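Local structure of Poly(Beta-D-mannuronate) lyase (Pseudopedobacter saltans, 7O79) at residues 167-181 and 203-216. The protein probably acts as a poly(beta-D-mannuronate) lyase, an alginate-cleaving enzyme of polysaccharide lyase family 6 built on a parallel beta-helix. Numbering follows the deposited sequence.
Sequences TPDNGREIFRIWGYG and AHGEGMEIISLKSN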
loop_
_atom_site.group_PDB
_atom_site.type_symbol
_atom_site.label_atom_id
_atom_site.label_comp_id
_atom_site.label_asym_id
_atom_site.label_seq_id
_atom_site.Cartn_x
_atom_site.Cartn_y
_atom_site.Cartn_z
ATOM N N THR A 167 -14.368 -7.357 -5.102
ATOM C CA THR A 167 -14.467 -8.677 -5.757
ATOM C C THR A 167 -13.220 -9.422 -5.285
ATOM O O THR A 167 -12.107 -8.855 -5.321
ATOM C CB THR A 167 -14.528 -8.668 -7.293
ATOM O OG1 THR A 167 -13.231 -8.352 -7.837
ATOM C CG2 THR A 167 -15.578 -7.678 -7.830
ATOM N N PRO A 168 -13.355 -10.669 -4.829
ATOM C CA PRO A 168 -12.170 -11.373 -4.308
ATOM C C PRO A 168 -11.266 -11.849 -5.443
ATOM O O PRO A 168 -11.284 -13.004 -5.872
ATOM C CB PRO A 168 -12.781 -12.530 -3.514
ATOM C CG PRO A 168 -14.142 -12.773 -4.152
ATOM C CD PRO A 168 -14.596 -11.460 -4.727
ATOM N N ASP A 169 -10.450 -10.922 -5.957
ATOM C CA ASP A 169 -9.544 -11.192 -7.078
ATOM C C ASP A 169 -8.167 -10.645 -6.729
ATOM O O ASP A 169 -7.948 -9.436 -6.848
ATOM C CB ASP A 169 -10.039 -10.554 -8.371
ATOM C CG ASP A 169 -11.331 -11.150 -8.852
ATOM O OD1 ASP A 169 -11.267 -12.141 -9.601
ATOM O OD2 ASP A 169 -12.405 -10.613 -8.489
ATOM N N ASN A 170 -7.250 -11.527 -6.329
ATOM C CA ASN A 170 -5.868 -11.125 -6.096
ATOM C C ASN A 170 -5.323 -10.310 -7.265
ATOM O O ASN A 170 -5.431 -10.707 -8.429
ATOM C CB ASN A 170 -4.992 -12.356 -5.873
ATOM C CG ASN A 170 -3.725 -12.026 -5.125
ATOM O OD1 ASN A 170 -3.739 -11.250 -4.176
ATOM N ND2 ASN A 170 -2.617 -12.599 -5.559
ATOM N N GLY A 171 -4.711 -9.176 -6.947
ATOM C CA GLY A 171 -4.324 -8.229 -7.964
ATOM C C GLY A 171 -5.212 -7.017 -8.046
ATOM O O GLY A 171 -5.083 -6.249 -8.997
ATOM N N ARG A 172 -6.104 -6.816 -7.082
ATOM C CA ARG A 172 -6.889 -5.588 -6.962
ATOM C C ARG A 172 -6.579 -4.875 -5.646
ATOM O O ARG A 172 -7.476 -4.408 -4.939
ATOM C CB ARG A 172 -8.383 -5.882 -7.107
ATOM C CG ARG A 172 -8.745 -6.435 -8.493
ATOM C CD ARG A 172 -10.264 -6.465 -8.689
ATOM N NE ARG A 172 -10.789 -5.111 -8.582
ATOM C CZ ARG A 172 -11.766 -4.750 -7.764
ATOM N NH1 ARG A 172 -12.335 -5.659 -6.975
ATOM N NH2 ARG A 172 -12.156 -3.475 -7.715
ATOM N N GLU A 173 -5.294 -4.825 -5.287
ATOM C CA GLU A 173 -4.837 -4.038 -4.152
ATOM C C GLU A 173 -5.085 -2.558 -4.409
ATOM O O GLU A 173 -5.273 -2.121 -5.550
ATOM C CB GLU A 173 -3.337 -4.263 -3.905
ATOM C CG GLU A 173 -2.935 -5.721 -3.688
ATOM C CD GLU A 173 -2.602 -6.462 -4.971
ATOM O OE1 GLU A 173 -1.916 -7.502 -4.883
ATOM O OE2 GLU A 173 -3.022 -6.008 -6.065
ATOM N N ILE A 174 -5.079 -1.769 -3.336
ATOM C CA ILE A 174 -5.068 -0.323 -3.560
ATOM C C ILE A 174 -3.650 0.151 -3.872
ATOM O O ILE A 174 -3.444 0.981 -4.770
ATOM C CB ILE A 174 -5.677 0.428 -2.364
ATOM C CG1 ILE A 174 -7.075 -0.125 -2.036
ATOM C CG2 ILE A 174 -5.779 1.922 -2.688
ATOM C CD1 ILE A 174 -7.995 -0.319 -3.271
ATOM N N PHE A 175 -2.655 -0.392 -3.161
ATOM C CA PHE A 175 -1.236 -0.125 -3.378
ATOM C C PHE A 175 -0.500 -1.456 -3.476
ATOM O O PHE A 175 -0.677 -2.317 -2.610
ATOM C CB PHE A 175 -0.628 0.678 -2.212
ATOM C CG PHE A 175 -0.993 2.147 -2.184
ATOM C CD1 PHE A 175 -2.170 2.579 -1.584
ATOM C CD2 PHE A 175 -0.111 3.100 -2.685
ATOM C CE1 PHE A 175 -2.492 3.949 -1.529
ATOM C CE2 PHE A 175 -0.410 4.477 -2.622
ATOM C CZ PHE A 175 -1.599 4.893 -2.037
ATOM N N ARG A 176 0.338 -1.622 -4.501
ATOM C CA ARG A 176 1.271 -2.745 -4.571
ATOM C C ARG A 176 2.667 -2.194 -4.861
ATOM O O ARG A 176 2.892 -1.603 -5.919
ATOM C CB ARG A 176 0.838 -3.773 -5.629
ATOM C CG ARG A 176 1.792 -4.970 -5.740
ATOM C CD ARG A 176 1.349 -6.039 -6.773
ATOM N NE ARG A 176 1.414 -5.552 -8.148
ATOM C CZ ARG A 176 0.706 -6.056 -9.155
ATOM N NH1 ARG A 176 -0.099 -7.095 -8.956
ATOM N NH2 ARG A 176 0.833 -5.541 -10.371
ATOM N N ILE A 177 3.597 -2.374 -3.916
ATOM C CA ILE A 177 4.915 -1.732 -3.962
ATOM C C ILE A 177 5.982 -2.782 -4.244
ATOM O O ILE A 177 6.491 -3.444 -3.330
ATOM C CB ILE A 177 5.244 -0.964 -2.674
ATOM C CG1 ILE A 177 4.032 -0.155 -2.197
ATOM C CG2 ILE A 177 6.513 -0.110 -2.881
ATOM C CD1 ILE A 177 3.578 0.886 -3.216
ATOM N N TRP A 178 6.388 -2.876 -5.506
ATOM C CA TRP A 178 7.548 -3.670 -5.869
ATOM C C TRP A 178 8.815 -2.841 -5.689
ATOM O O TRP A 178 8.767 -1.624 -5.468
ATOM C CB TRP A 178 7.458 -4.132 -7.321
ATOM C CG TRP A 178 6.395 -5.165 -7.612
ATOM C CD1 TRP A 178 5.941 -6.158 -6.784
ATOM C CD2 TRP A 178 5.683 -5.307 -8.842
ATOM N NE1 TRP A 178 4.968 -6.910 -7.428
ATOM C CE2 TRP A 178 4.800 -6.409 -8.695
ATOM C CE3 TRP A 178 5.712 -4.616 -10.066
ATOM C CZ2 TRP A 178 3.945 -6.827 -9.724
ATOM C CZ3 TRP A 178 4.858 -5.034 -11.091
ATOM C CH2 TRP A 178 3.987 -6.132 -10.909
ATOM N N GLY A 179 9.956 -3.514 -5.822
ATOM C CA GLY A 179 11.258 -2.908 -5.714
ATOM C C GLY A 179 12.208 -3.829 -4.996
ATOM O O GLY A 179 11.893 -4.985 -4.725
ATOM N N TYR A 180 13.408 -3.321 -4.723
ATOM C CA TYR A 180 14.409 -4.119 -4.024
ATOM C C TYR A 180 13.851 -4.608 -2.699
ATOM O O TYR A 180 13.337 -3.818 -1.905
ATOM C CB TYR A 180 15.679 -3.301 -3.794
ATOM C CG TYR A 180 16.759 -4.031 -3.038
ATOM C CD1 TYR A 180 16.728 -4.122 -1.647
ATOM C CD2 TYR A 180 17.815 -4.631 -3.708
ATOM C CE1 TYR A 180 17.716 -4.787 -0.941
ATOM C CE2 TYR A 180 18.815 -5.301 -3.009
ATOM C CZ TYR A 180 18.753 -5.380 -1.633
ATOM O OH TYR A 180 19.742 -6.042 -0.942
ATOM N N GLY A 181 14.010 -5.902 -2.444
ATOM C CA GLY A 181 13.386 -6.587 -1.333
ATOM C C GLY A 181 12.335 -7.564 -1.780
ATOM O O GLY A 181 11.875 -8.378 -0.975
ATOM N N ALA A 203 -12.537 1.045 0.501
ATOM C CA ALA A 203 -11.588 0.841 -0.599
ATOM C C ALA A 203 -11.256 -0.639 -0.756
ATOM O O ALA A 203 -10.091 -1.048 -0.790
ATOM C CB ALA A 203 -10.330 1.672 -0.378
ATOM N N HIS A 204 -12.314 -1.451 -0.855
ATOM C CA HIS A 204 -12.179 -2.902 -0.735
ATOM C C HIS A 204 -11.217 -3.471 -1.761
ATOM O O HIS A 204 -10.245 -4.140 -1.405
ATOM C CB HIS A 204 -13.545 -3.587 -0.873
ATOM C CG HIS A 204 -14.595 -3.054 0.052
ATOM N ND1 HIS A 204 -14.329 -2.726 1.363
ATOM C CD2 HIS A 204 -15.917 -2.821 -0.132
ATOM C CE1 HIS A 204 -15.436 -2.296 1.944
ATOM N NE2 HIS A 204 -16.413 -2.337 1.056
ATOM N N GLY A 205 -11.507 -3.264 -3.048
ATOM C CA GLY A 205 -10.751 -3.956 -4.078
ATOM C C GLY A 205 -10.857 -5.457 -3.881
ATOM O O GLY A 205 -11.950 -6.012 -3.734
ATOM N N GLU A 206 -9.702 -6.123 -3.824
ATOM C CA GLU A 206 -9.640 -7.569 -3.631
ATOM C C GLU A 206 -10.068 -8.023 -2.243
ATOM O O GLU A 206 -10.293 -9.226 -2.058
ATOM C CB GLU A 206 -8.219 -8.075 -3.908
ATOM C CG GLU A 206 -7.197 -7.619 -2.865
ATOM C CD GLU A 206 -5.791 -8.067 -3.196
ATOM O OE1 GLU A 206 -5.032 -8.412 -2.259
ATOM O OE2 GLU A 206 -5.441 -8.078 -4.392
ATOM N N GLY A 207 -10.183 -7.120 -1.273
ATOM C CA GLY A 207 -10.594 -7.524 0.068
ATOM C C GLY A 207 -9.620 -8.467 0.736
ATOM O O GLY A 207 -10.032 -9.384 1.463
ATOM N N MET A 208 -8.326 -8.277 0.482
ATOM C CA MET A 208 -7.277 -9.095 1.070
ATOM C C MET A 208 -6.147 -8.194 1.534
ATOM O O MET A 208 -5.981 -7.970 2.732
ATOM C CB MET A 208 -6.766 -10.136 0.070
ATOM C CG MET A 208 -7.905 -10.863 -0.617
ATOM S SD MET A 208 -7.405 -12.124 -1.789
ATOM C CE MET A 208 -9.048 -12.609 -2.365
ATOM N N GLU A 209 -5.372 -7.669 0.593
ATOM C CA GLU A 209 -4.284 -6.753 0.900
ATOM C C GLU A 209 -4.687 -5.386 0.370
ATOM O O GLU A 209 -4.671 -5.158 -0.838
ATOM C CB GLU A 209 -2.976 -7.251 0.304
ATOM C CG GLU A 209 -2.652 -8.656 0.758
ATOM C CD GLU A 209 -1.259 -9.117 0.346
ATOM O OE1 GLU A 209 -1.033 -10.350 0.274
ATOM O OE2 GLU A 209 -0.391 -8.251 0.095
ATOM N N ILE A 210 -5.110 -4.500 1.281
ATOM C CA ILE A 210 -5.378 -3.112 0.913
ATOM C C ILE A 210 -4.101 -2.468 0.404
ATOM O O ILE A 210 -4.055 -1.880 -0.687
ATOM C CB ILE A 210 -5.928 -2.333 2.127
ATOM C CG1 ILE A 210 -7.224 -2.950 2.652
ATOM C CG2 ILE A 210 -6.150 -0.852 1.738
ATOM C CD1 ILE A 210 -7.665 -2.376 4.015
ATOM N N ILE A 211 -3.055 -2.545 1.221
ATOM C CA ILE A 211 -1.695 -2.147 0.881
ATOM C C ILE A 211 -0.865 -3.422 0.862
ATOM O O ILE A 211 -0.979 -4.258 1.767
ATOM C CB ILE A 211 -1.147 -1.123 1.894
ATOM C CG1 ILE A 211 -1.841 0.227 1.697
ATOM C CG2 ILE A 211 0.379 -0.976 1.768
ATOM C CD1 ILE A 211 -1.683 1.209 2.867
ATOM N N SER A 212 -0.080 -3.605 -0.189
ATOM C CA SER A 212 0.764 -4.786 -0.326
ATOM C C SER A 212 2.193 -4.310 -0.538
ATOM O O SER A 212 2.552 -3.865 -1.633
ATOM C CB SER A 212 0.280 -5.679 -1.465
ATOM O OG SER A 212 1.073 -6.848 -1.578
ATOM N N LEU A 213 3.008 -4.409 0.511
ATOM C CA LEU A 213 4.436 -4.139 0.413
ATOM C C LEU A 213 5.160 -5.403 -0.044
ATOM O O LEU A 213 5.067 -6.448 0.601
ATOM C CB LEU A 213 4.997 -3.649 1.745
ATOM C CG LEU A 213 4.219 -2.505 2.416
ATOM C CD1 LEU A 213 4.921 -2.047 3.691
ATOM C CD2 LEU A 213 4.079 -1.344 1.434
ATOM N N LYS A 214 5.892 -5.295 -1.146
ATOM C CA LYS A 214 6.705 -6.374 -1.698
ATOM C C LYS A 214 8.102 -5.860 -2.012
ATOM O O LYS A 214 8.627 -6.045 -3.112
ATOM C CB LYS A 214 6.045 -6.946 -2.949
ATOM C CG LYS A 214 4.773 -7.750 -2.665
ATOM C CD LYS A 214 4.197 -8.327 -3.962
ATOM C CE LYS A 214 3.153 -9.413 -3.662
ATOM N NZ LYS A 214 2.351 -9.785 -4.871
ATOM N N SER A 215 8.702 -5.167 -1.046
ATOM C CA SER A 215 9.994 -4.491 -1.190
ATOM C C SER A 215 10.381 -3.985 0.196
ATOM O O SER A 215 9.601 -4.104 1.149
ATOM C CB SER A 215 9.940 -3.330 -2.190
ATOM O OG SER A 215 8.865 -2.449 -1.877
ATOM N N ASN A 216 11.568 -3.363 0.291
ATOM C CA ASN A 216 12.109 -2.871 1.561
ATOM C C ASN A 216 11.959 -1.363 1.739
ATOM O O ASN A 216 11.792 -0.601 0.783
ATOM C CB ASN A 216 13.607 -3.199 1.726
ATOM C CG ASN A 216 13.908 -4.672 1.651
ATOM O OD1 ASN A 216 13.005 -5.507 1.626
ATOM N ND2 ASN A 216 15.189 -5.009 1.666
HETATM O O HOH W 1 -2.794 -9.245 -2.908
HETATM O O HOH W 2 -7.686 -3.857 -2.076
HETATM O O HOH W 3 0.574 -7.843 -4.244
HETATM O O HOH W 4 3.560 -9.646 -7.065
#
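Phe175, Arg176 and Ile177 pair in parallel with Ile211, Ser212 and Leu213, joining strands of successive beta-helix turns. The axes of the short strands 175-177 and 212-214 approach to 4.8 Å, 7° from parallel. Ser212 N donates to Phe175 O, and Ile177 N reaches Ser212 O at 2.9 Å, nearly straight. Ile177 O takes two donors from opposite faces of its plane, Lys214 N and Ser215 OG, the latter also hydrogen-bonded to Asn218 ND2.

Inward, Ile177 CG1 meets Leu213 CD2 at 3.8 Å, the two side chains lying side by side. Phe175 CD1 lies 4.1 Å from Ile211 CG1; Ile195 touches both residues. On the side of Arg176 and Ser212, water 3 bridges the Ser212 hydroxyl to Glu173 OE1 of the preceding loop and to Lys214 NZ.

The Glu206 carboxylate ties the loops together. Its CG sits between backbone N and carbonyl carbon (chi1 69°), and the extended side chain carries OE2 to Gly171 N (2.9 Å) and Arg172 N (3.0 Å). OE1 accepts from Glu209 N. Glu206 N returns a bond to Arg172 O. With an alanine here, the amides of Gly171, Arg172 and Glu209 would probably lose their carboxylate acceptors, leaving loop 167-172 less firmly held to 203-209. Glu173 OE2, a like charge, lies 3.6 Å from Glu206 OE2, the carboxylate planes 40° apart. Stacked, in-register parallel strands with aligned inward side chains characterise the right-handed parallel beta-helix of pectate-lyase-like enzymes.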